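Local atomic coordinates of glycoside Hydrolase Family 43_12 (Metagenome, PDB entry 7JVH), a protein that probably hydrolyses arabinofuranosyl or xylosyl linkages in plant polysaccharides, as expected of a member of glycoside hydrolase family 43, subfamily 12. Residues V76-A81 / Y122-H127; P84-F89 / G101-R106. All coordinates share one frame; numbering follows the deposited sequence.

Contact 1 of 2, residues V76-A81 / Y122-H127; sequences VNSSFA and YAPAIH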
loop_
_atom_site.group_PDB
_atom_site.type_symbol
_atom_site.label_atom_id
_atom_site.label_comp_id
_atom_site.label_asym_id
_atom_site.label_seq_id
_atom_site.Cartn_x
_atom_site.Cartn_y
_atom_site.Cartn_z
ATOM N N VAL A 76 -4.511 5.158 7.425
ATOM C CA VAL A 76 -4.163 5.385 6.027
ATOM C C VAL A 76 -2.770 4.851 5.690
ATOM O O VAL A 76 -1.958 4.609 6.589
ATOM C CB VAL A 76 -4.282 6.866 5.654
ATOM C CG1 VAL A 76 -5.705 7.366 5.859
ATOM C CG2 VAL A 76 -3.299 7.723 6.442
ATOM N N ASN A 77 -2.524 4.677 4.383
ATOM C CA ASN A 77 -1.332 4.037 3.833
ATOM C C ASN A 77 -0.817 4.752 2.563
ATOM O O ASN A 77 -1.571 5.444 1.865
ATOM C CB ASN A 77 -1.659 2.584 3.485
ATOM C CG ASN A 77 -2.186 1.798 4.675
ATOM O OD1 ASN A 77 -3.402 1.614 4.857
ATOM N ND2 ASN A 77 -1.260 1.320 5.499
ATOM N N SER A 78 0.475 4.575 2.276
ATOM C CA SER A 78 1.078 5.010 1.033
ATOM C C SER A 78 0.589 4.117 -0.104
ATOM O O SER A 78 0.141 3.004 0.135
ATOM C CB SER A 78 2.608 4.977 1.124
ATOM O OG SER A 78 3.086 3.757 1.627
ATOM N N SER A 79 0.661 4.627 -1.343
ATOM C CA SER A 79 0.115 3.950 -2.510
ATOM C C SER A 79 0.861 4.159 -3.823
ATOM O O SER A 79 0.538 3.518 -4.831
ATOM C CB SER A 79 -1.358 4.330 -2.693
ATOM O OG SER A 79 -1.552 5.729 -2.661
ATOM N N PHE A 80 1.824 5.085 -3.840
ATOM C CA PHE A 80 2.734 5.267 -4.972
ATOM C C PHE A 80 1.950 5.643 -6.251
ATOM O O PHE A 80 1.233 6.644 -6.232
ATOM C CB PHE A 80 3.687 4.053 -5.017
ATOM C CG PHE A 80 4.383 3.853 -3.705
ATOM C CD1 PHE A 80 5.528 4.567 -3.405
ATOM C CD2 PHE A 80 3.838 3.049 -2.727
ATOM C CE1 PHE A 80 6.150 4.440 -2.181
ATOM C CE2 PHE A 80 4.467 2.938 -1.482
ATOM C CZ PHE A 80 5.616 3.639 -1.220
ATOM N N ALA A 81 2.045 4.858 -7.325
ATOM C CA ALA A 81 1.390 5.212 -8.599
ATOM C C ALA A 81 -0.044 4.719 -8.808
ATOM O O ALA A 81 -0.618 4.888 -9.885
ATOM C CB ALA A 81 2.268 4.783 -9.771
ATOM N N TYR A 122 4.201 8.886 -1.227
ATOM C CA TYR A 122 5.053 8.299 -0.188
ATOM C C TYR A 122 4.291 8.243 1.170
ATOM O O TYR A 122 3.065 8.414 1.220
ATOM C CB TYR A 122 6.379 9.068 -0.102
ATOM C CG TYR A 122 7.417 8.604 -1.119
ATOM C CD1 TYR A 122 7.040 8.140 -2.393
ATOM C CD2 TYR A 122 8.773 8.634 -0.816
ATOM C CE1 TYR A 122 7.990 7.720 -3.318
ATOM C CE2 TYR A 122 9.718 8.185 -1.738
ATOM C CZ TYR A 122 9.317 7.733 -2.989
ATOM O OH TYR A 122 10.259 7.282 -3.875
ATOM N N ALA A 123 5.023 7.962 2.253
ATOM C CA ALA A 123 4.445 7.808 3.590
ATOM C C ALA A 123 3.394 8.861 3.916
ATOM O O ALA A 123 3.668 10.055 3.876
ATOM C CB ALA A 123 5.534 7.832 4.640
ATOM N N PRO A 124 2.145 8.455 4.205
ATOM C CA PRO A 124 1.122 9.376 4.690
ATOM C C PRO A 124 1.193 9.578 6.205
ATOM O O PRO A 124 1.663 8.683 6.918
ATOM C CB PRO A 124 -0.166 8.635 4.330
ATOM C CG PRO A 124 0.185 7.209 4.471
ATOM C CD PRO A 124 1.623 7.088 4.028
ATOM N N ALA A 125 0.752 10.750 6.672
ATOM C CA ALA A 125 0.478 11.005 8.084
ATOM C C ALA A 125 -0.884 11.688 8.243
ATOM O O ALA A 125 -1.062 12.827 7.820
ATOM C CB ALA A 125 1.585 11.840 8.706
ATOM N N ILE A 126 -1.850 10.970 8.824
ATOM C CA ILE A 126 -3.188 11.507 9.105
ATOM C C ILE A 126 -3.237 12.019 10.559
ATOM O O ILE A 126 -2.516 11.531 11.410
ATOM C CB ILE A 126 -4.301 10.462 8.808
ATOM C CG1 ILE A 126 -5.682 11.134 8.790
ATOM C CG2 ILE A 126 -4.290 9.314 9.812
ATOM C CD1 ILE A 126 -6.827 10.192 8.493
ATOM N N HIS A 127 -4.064 13.033 10.810
ATOM C CA HIS A 127 -4.130 13.700 12.103
ATOM C C HIS A 127 -5.504 14.281 12.307
ATOM O O HIS A 127 -6.163 14.655 11.352
ATOM C CB HIS A 127 -3.125 14.854 12.173
ATOM C CG HIS A 127 -1.705 14.422 12.024
ATOM N ND1 HIS A 127 -0.943 14.063 13.111
ATOM C CD2 HIS A 127 -0.881 14.344 10.945
ATOM C CE1 HIS A 127 0.273 13.730 12.708
ATOM N NE2 HIS A 127 0.344 13.914 11.403
#
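Asn77 lies with its backbone against Pro124, while its ND2 is gripped by two acceptors away from that contact, Thr336 OG1 and Pro62 O. An amide suits this buried place because its two N-H groups can serve both partners and pin the loop 76-81 against its neighbours. The Pro124 ring lies over the flat face of the peptide joining Asn77 to Ser78: its CG lies 3.3 Å from Asn77 C, and its CD comes equally near, 3.3 Å, to Ser78 N. A proline ring offers a stiff, apolar edge of methylenes and no N-H that would need a partner here. Ser78 fits because it is small. Its CB rests 3.5 Å from Tyr122 O, whereas OG, set between backbone N and carbonyl carbon (chi1 49°), bonds to Asp63 OD2.

Two apolar patches flank the proline. On one side the branches of Val76 cross Ile126 at about a right angle: Val76 CG2 meets Ile126 CB at 3.8 Å, and Val76 CG1 meets the far methyl, Ile126 CD1, at 4.0 Å. With CG1 of Ile126 anti to its backbone N (chi1 -167°), the extended chain carries CD1 to Val76 CG1, while CB and CG2 meet the other branch. On the other side the rings of Phe80 and Tyr122 meet obliquely, planes at 57° and Phe80 CE1 3.8 Å from Tyr122 CD1. Phe556 packs against both rings, and Tyr122 OH is tied to Ser118 O. A glycerol bonded to Ala123 N is consistent with a pocket beside this strand. The segments run in nearly opposite directions and join side chains of two successive four-stranded blades, the contact between neighbouring blades seen in the five-bladed beta-propeller of family 43.

Contact 2 of 2, residues P84-F89 / G101-R106; sequences PGVPIF and GNVLDR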
loop_
_atom_site.group_PDB
_atom_site.type_symbol
_atom_site.label_atom_id
_atom_site.label_comp_id
_atom_site.label_asym_id
_atom_site.label_seq_id
_atom_site.Cartn_x
_atom_site.Cartn_y
_atom_site.Cartn_z
ATOM N N PRO A 84 -7.399 5.277 -7.191
ATOM C CA PRO A 84 -7.086 6.366 -6.262
ATOM C C PRO A 84 -5.994 5.991 -5.283
ATOM O O PRO A 84 -5.683 4.813 -5.143
ATOM C CB PRO A 84 -8.407 6.567 -5.539
ATOM C CG PRO A 84 -9.059 5.225 -5.599
ATOM C CD PRO A 84 -8.729 4.695 -6.939
ATOM N N GLY A 85 -5.419 7.003 -4.621
ATOM C CA GLY A 85 -4.300 6.824 -3.712
ATOM C C GLY A 85 -4.706 7.033 -2.272
ATOM O O GLY A 85 -5.731 7.645 -2.002
ATOM N N VAL A 86 -3.881 6.508 -1.361
ATOM C CA VAL A 86 -4.057 6.610 0.093
ATOM C C VAL A 86 -5.408 6.055 0.532
ATOM O O VAL A 86 -6.356 6.812 0.747
ATOM C CB VAL A 86 -3.861 8.065 0.597
ATOM C CG1 VAL A 86 -3.888 8.135 2.128
ATOM C CG2 VAL A 86 -2.572 8.634 0.035
ATOM N N PRO A 87 -5.538 4.718 0.701
ATOM C CA PRO A 87 -6.801 4.138 1.155
ATOM C C PRO A 87 -6.986 4.507 2.614
ATOM O O PRO A 87 -5.984 4.607 3.328
ATOM C CB PRO A 87 -6.581 2.640 0.978
ATOM C CG PRO A 87 -5.101 2.464 1.057
ATOM C CD PRO A 87 -4.475 3.718 0.510
ATOM N N ILE A 88 -8.236 4.741 3.027
ATOM C CA ILE A 88 -8.537 5.142 4.393
ATOM C C ILE A 88 -9.559 4.189 5.035
ATOM O O ILE A 88 -10.643 3.944 4.485
ATOM C CB ILE A 88 -8.963 6.625 4.462
ATOM C CG1 ILE A 88 -9.332 7.017 5.900
ATOM C CG2 ILE A 88 -10.092 6.927 3.479
ATOM C CD1 ILE A 88 -9.318 8.512 6.143
ATOM N N PHE A 89 -9.177 3.629 6.191
ATOM C CA PHE A 89 -9.980 2.654 6.926
ATOM C C PHE A 89 -10.506 3.263 8.215
ATOM O O PHE A 89 -9.813 4.042 8.857
ATOM C CB PHE A 89 -9.147 1.408 7.216
ATOM C CG PHE A 89 -8.606 0.737 5.980
ATOM C CD1 PHE A 89 -7.369 1.106 5.472
ATOM C CD2 PHE A 89 -9.335 -0.248 5.314
ATOM C CE1 PHE A 89 -6.851 0.495 4.331
ATOM C CE2 PHE A 89 -8.837 -0.849 4.169
ATOM C CZ PHE A 89 -7.590 -0.475 3.677
ATOM N N GLY A 101 -12.992 4.800 1.862
ATOM C CA GLY A 101 -12.631 5.328 0.565
ATOM C C GLY A 101 -11.128 5.415 0.385
ATOM O O GLY A 101 -10.365 4.631 0.961
ATOM N N ASN A 102 -10.710 6.374 -0.444
ATOM C CA ASN A 102 -9.315 6.685 -0.675
ATOM C C ASN A 102 -9.209 8.210 -0.637
ATOM O O ASN A 102 -9.970 8.892 -1.321
ATOM C CB ASN A 102 -8.859 6.123 -2.028
ATOM C CG ASN A 102 -8.956 4.602 -2.102
ATOM O OD1 ASN A 102 -7.965 3.903 -1.894
ATOM N ND2 ASN A 102 -10.155 4.078 -2.388
ATOM N N VAL A 103 -8.287 8.738 0.179
ATOM C CA VAL A 103 -8.235 10.175 0.474
ATOM C C VAL A 103 -7.969 11.009 -0.777
ATOM O O VAL A 103 -8.609 12.047 -0.978
ATOM C CB VAL A 103 -7.223 10.517 1.603
ATOM C CG1 VAL A 103 -7.095 12.020 1.796
ATOM C CG2 VAL A 103 -7.634 9.841 2.902
ATOM N N LEU A 104 -7.039 10.547 -1.619
ATOM C CA LEU A 104 -6.723 11.209 -2.883
ATOM C C LEU A 104 -7.423 10.467 -4.016
ATOM O O LEU A 104 -6.853 9.551 -4.617
ATOM C CB LEU A 104 -5.201 11.268 -3.106
ATOM C CG LEU A 104 -4.359 11.847 -1.954
ATOM C CD1 LEU A 104 -2.893 11.905 -2.325
ATOM C CD2 LEU A 104 -4.821 13.231 -1.538
ATOM N N ASP A 105 -8.671 10.872 -4.294
ATOM C CA ASP A 105 -9.522 10.223 -5.289
ATOM C C ASP A 105 -9.980 11.105 -6.461
ATOM O O ASP A 105 -10.735 10.652 -7.324
ATOM C CB ASP A 105 -10.738 9.581 -4.600
ATOM C CG ASP A 105 -11.592 10.579 -3.827
ATOM O OD1 ASP A 105 -11.231 11.768 -3.753
ATOM O OD2 ASP A 105 -12.644 10.167 -3.304
ATOM N N ARG A 106 -9.530 12.363 -6.492
ATOM C CA ARG A 106 -9.749 13.244 -7.631
ATOM C C ARG A 106 -8.418 13.490 -8.328
ATOM O O ARG A 106 -7.357 13.478 -7.692
ATOM C CB ARG A 106 -10.363 14.570 -7.187
ATOM C CG ARG A 106 -11.745 14.442 -6.579
ATOM C CD ARG A 106 -12.398 15.799 -6.384
ATOM N NE ARG A 106 -11.592 16.683 -5.535
ATOM C CZ ARG A 106 -11.515 16.612 -4.205
ATOM N NH1 ARG A 106 -12.201 15.699 -3.534
ATOM N NH2 ARG A 106 -10.748 17.465 -3.544
#
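Pro84 and Asn102 meet across the beta hairpin formed by strands 85-91 and 98-102, the outer pair of a propeller blade. The proline ring lies over one face of the Asn102 amide, its CG 3.6 Å from Asn102 CG. Asn102 OD1 comes within 3.3 Å of Pro87 CA, so the amide has the Pro84 ring over one face and Pro87 CA and CB beyond its oxygen end on the other side. The peptide before Pro84 is cis, which favours a proline there.

Ile88 and Leu104 point to the other face, and Val86 and Val103, at the corners of the two strands, fill in beside them. Val103 CG2 sits 3.8 Å from Ile88 CB, and Val86 turns one branch to each neighbour, CG1 against Val103 CB and CG2 to Leu104 CD1 at 4.0 Å. With CG1 anti to the backbone N (chi1 -174°), Val86 can straddle the two. Branched residues suit this side, which packs on Ile121 and Val152 of the next blade. Gly101, at backbone angles that would jam a CB against the preceding carbonyl, is well placed as glycine.

Gly85 and Leu104 exchange two backbone bonds, and Ile88 N binds Gly101 O. At the corner, Val86 O accepts Val103 N at 2.8 Å and is touched by Asn102 CA at 3.3 Å.

The centres of the two contacts are 9 Å apart, and along the chain contact 2 is nested within contact 1, in the order 76-81, 84-89, 101-106, 122-127. Contact 2 binds the two outer strands of the first blade together, whereas contact 1 carries that blade onto strand 120-129, the first strand of the second blade. They touch directly: Ser79 OG probably hydrogen-bonds to Val86 N, and Val76 CG1 packs on Ile88 CB at 3.6 Å. Ile88 also touches Ile126, so the hairpin's apolar face runs into the seam between blades. Through these contacts the mostly buried hairpin and the interface between blades adjoin each other within the family 43 region.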